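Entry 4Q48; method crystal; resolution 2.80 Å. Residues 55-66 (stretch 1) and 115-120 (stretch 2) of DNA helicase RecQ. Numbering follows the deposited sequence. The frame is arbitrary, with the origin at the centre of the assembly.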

# COMPACT_ATOMS: atom_id res chain seq x y z
N CYS A 55 1.71 -16.06 8.67
CA CYS A 55 0.31 -16.26 8.38
C CYS A 55 0.04 -17.41 7.41
O CYS A 55 -1.10 -17.86 7.28
N TYR A 56 1.07 -17.85 6.69
CA TYR A 56 0.90 -19.06 5.91
C TYR A 56 1.87 -20.14 6.35
O TYR A 56 1.56 -21.33 6.25
N GLN A 57 3.04 -19.75 6.83
CA GLN A 57 4.06 -20.70 7.27
C GLN A 57 3.58 -21.52 8.46
O GLN A 57 3.76 -22.73 8.51
N LEU A 58 2.94 -20.85 9.41
CA LEU A 58 2.46 -21.51 10.61
C LEU A 58 1.26 -22.42 10.27
O LEU A 58 1.25 -23.59 10.66
N PRO A 59 0.25 -21.89 9.54
CA PRO A 59 -0.78 -22.82 9.09
C PRO A 59 -0.22 -24.00 8.28
O PRO A 59 -0.73 -25.11 8.43
N SER A 60 0.80 -23.79 7.45
CA SER A 60 1.39 -24.91 6.72
C SER A 60 1.96 -25.96 7.69
O SER A 60 1.91 -27.17 7.42
N LEU A 61 2.44 -25.53 8.84
CA LEU A 61 2.93 -26.48 9.82
C LEU A 61 1.78 -27.16 10.57
O LEU A 61 1.90 -28.30 11.05
N LEU A 62 0.67 -26.46 10.70
CA LEU A 62 -0.45 -26.99 11.46
C LEU A 62 -1.26 -28.02 10.68
O LEU A 62 -1.73 -29.01 11.24
N ARG A 63 -1.47 -27.78 9.39
CA ARG A 63 -2.22 -28.72 8.56
C ARG A 63 -1.32 -29.78 7.91
O ARG A 63 -0.17 -29.50 7.55
N PRO A 64 -1.82 -31.01 7.80
CA PRO A 64 -0.99 -32.06 7.20
C PRO A 64 -0.65 -31.70 5.76
O PRO A 64 -1.50 -31.22 5.03
N GLY A 65 0.58 -31.95 5.36
CA GLY A 65 0.99 -31.70 4.00
C GLY A 65 1.64 -30.35 3.84
O GLY A 65 1.78 -29.57 4.80
N THR A 66 2.04 -30.09 2.59
CA THR A 66 2.91 -28.99 2.22
C THR A 66 2.16 -27.70 1.87
O THR A 66 1.20 -27.73 1.09
N LEU A 115 8.25 -31.99 2.43
CA LEU A 115 8.40 -30.54 2.58
C LEU A 115 7.29 -29.99 3.47
O LEU A 115 6.20 -30.58 3.59
N ASP A 116 7.60 -28.91 4.16
CA ASP A 116 6.58 -28.19 4.88
C ASP A 116 6.11 -27.04 4.02
O ASP A 116 4.95 -26.63 4.06
N LEU A 117 7.05 -26.49 3.27
CA LEU A 117 6.79 -25.37 2.40
C LEU A 117 7.42 -25.60 1.05
O LEU A 117 8.51 -26.15 0.95
N LEU A 118 6.69 -25.24 0.01
CA LEU A 118 7.25 -25.22 -1.32
C LEU A 118 7.06 -23.84 -1.93
O LEU A 118 5.93 -23.38 -2.15
N TYR A 119 8.17 -23.16 -2.17
CA TYR A 119 8.14 -21.88 -2.85
C TYR A 119 8.22 -22.10 -4.36
O TYR A 119 9.14 -22.76 -4.86
N VAL A 120 7.26 -21.55 -5.10
CA VAL A 120 7.20 -21.84 -6.52
C VAL A 120 6.84 -20.60 -7.32
O VAL A 120 5.86 -19.92 -7.04

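A helix packed against a neighbouring strand often joins to it through apolar contacts, with polar groups bonded where they cannot escape to solvent. In the DNA helicase RecQ, residues 115-120 meet the helix 55-62 and the segment that follows it in this way, burying 450 Å² in all. L115 opens the contact with its backbone: T66, in the m rotamer, directs OG1 to the carbonyl, and OG1 of T66 donates a hydrogen bond of 3.0 Å to O of L115. The methyl of the same threonine rests against the strand, CG2 of T66 lying 3.7 Å from N of L118 and 3.9 Å from CB of L115. At D116 the CA-to-CB bond points away overall, yet CB of D116 still touches CD2 of L61 at 3.7 Å; the carboxylate finds its hydrogen bonds elsewhere in the structure.

L117 illustrates how a rotamer can offset backbone direction. Its CA-to-CB bond points away, but with chi1 m and chi2 t its end returns to the helix, where CD1 of L117 lies 3.8 Å from CG of Q57 and CD2 of L117 lies 3.5 Å from OG of S60. That hydroxyl is not left unpaired beside a methyl: S60, whose CA-to-CB bond points toward the strand, donates from OG to O of Y56 at 2.7 Å. L118 contributes less, its CB resting 4.0 Å from CG2 of T66.

Y119, chi1 m, sets off sideways but carries its hydroxyl to the helix. There OH of Y119 accepts a hydrogen bond from NE2 of Q57 at 3.3 Å and shares another with OH of Y56 at 3.1 Å. Each tyrosine hydroxyl sits at the edge of the other ring, near its plane, so the pair meets through oxygens rather than stacked faces. V120 lies beyond reach, and the contact ends.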

# COMPACT_ATOMS: atom_id res chain seq x y z
CB CYS A 55 -0.27 -14.96 7.86
SG CYS A 55 -0.32 -13.68 9.15
CB TYR A 56 1.05 -18.80 4.41
CG TYR A 56 2.36 -18.22 3.97
CD1 TYR A 56 3.49 -19.02 3.84
CD2 TYR A 56 2.46 -16.88 3.62
CE1 TYR A 56 4.70 -18.49 3.41
CE2 TYR A 56 3.67 -16.34 3.19
CZ TYR A 56 4.78 -17.13 3.08
OH TYR A 56 5.97 -16.58 2.64
CB GLN A 57 5.33 -19.96 7.65
CG GLN A 57 6.09 -19.40 6.46
CD GLN A 57 7.22 -18.51 6.88
OE1 GLN A 57 7.19 -17.91 7.95
NE2 GLN A 57 8.24 -18.44 6.06
CB LEU A 58 2.12 -20.47 11.68
CG LEU A 58 1.71 -20.92 13.07
CD1 LEU A 58 2.52 -22.11 13.52
CD2 LEU A 58 1.91 -19.77 14.04
CB PRO A 59 -1.68 -21.95 8.22
CG PRO A 59 -1.49 -20.57 8.75
CD PRO A 59 -0.06 -20.50 9.16
CB SER A 60 2.45 -24.43 5.74
OG SER A 60 1.91 -23.53 4.76
CB LEU A 61 3.86 -25.81 10.83
CG LEU A 61 5.19 -25.32 10.27
CD1 LEU A 61 6.08 -24.83 11.40
CD2 LEU A 61 5.88 -26.37 9.40
CB LEU A 62 -1.34 -25.85 11.96
CG LEU A 62 -0.60 -25.11 13.07
CD1 LEU A 62 -1.16 -23.70 13.32
CD2 LEU A 62 -0.63 -25.93 14.35
CB ARG A 63 -3.02 -27.95 7.51
CG ARG A 63 -3.79 -26.81 8.18
CD ARG A 63 -4.81 -26.15 7.28
NE ARG A 63 -5.85 -27.09 6.88
CZ ARG A 63 -6.10 -27.39 5.62
NH1 ARG A 63 -5.38 -26.80 4.67
NH2 ARG A 63 -7.06 -28.25 5.31
CB PRO A 64 -1.88 -33.31 7.25
CG PRO A 64 -2.98 -32.97 8.16
CD PRO A 64 -3.18 -31.50 8.06
CB THR A 66 3.73 -29.40 1.03
OG1 THR A 66 4.34 -30.67 1.29
CG2 THR A 66 4.77 -28.34 0.66
CB LEU A 115 8.38 -29.84 1.22
CG LEU A 115 9.26 -30.55 0.19
CD1 LEU A 115 9.23 -29.84 -1.17
CD2 LEU A 115 10.66 -30.71 0.70
CB ASP A 116 7.12 -27.70 6.20
CG ASP A 116 7.45 -28.82 7.12
OD1 ASP A 116 6.49 -29.52 7.55
OD2 ASP A 116 8.65 -28.98 7.43
CB LEU A 117 7.31 -24.06 2.99
CG LEU A 117 6.67 -23.66 4.30
CD1 LEU A 117 7.52 -22.63 4.97
CD2 LEU A 117 5.27 -23.16 4.04
CB LEU A 118 6.61 -26.28 -2.19
CG LEU A 118 7.22 -26.21 -3.59
CD1 LEU A 118 8.66 -26.66 -3.55
CD2 LEU A 118 6.44 -27.04 -4.57
CB TYR A 119 9.28 -20.99 -2.32
CG TYR A 119 9.01 -20.43 -0.93
CD1 TYR A 119 9.40 -21.11 0.22
CD2 TYR A 119 8.32 -19.25 -0.77
CE1 TYR A 119 9.13 -20.60 1.48
CE2 TYR A 119 8.05 -18.74 0.47
CZ TYR A 119 8.46 -19.40 1.59
OH TYR A 119 8.15 -18.82 2.81
CB VAL A 120 6.16 -22.98 -6.78
CG1 VAL A 120 4.86 -22.72 -6.03
CG2 VAL A 120 5.90 -23.19 -8.27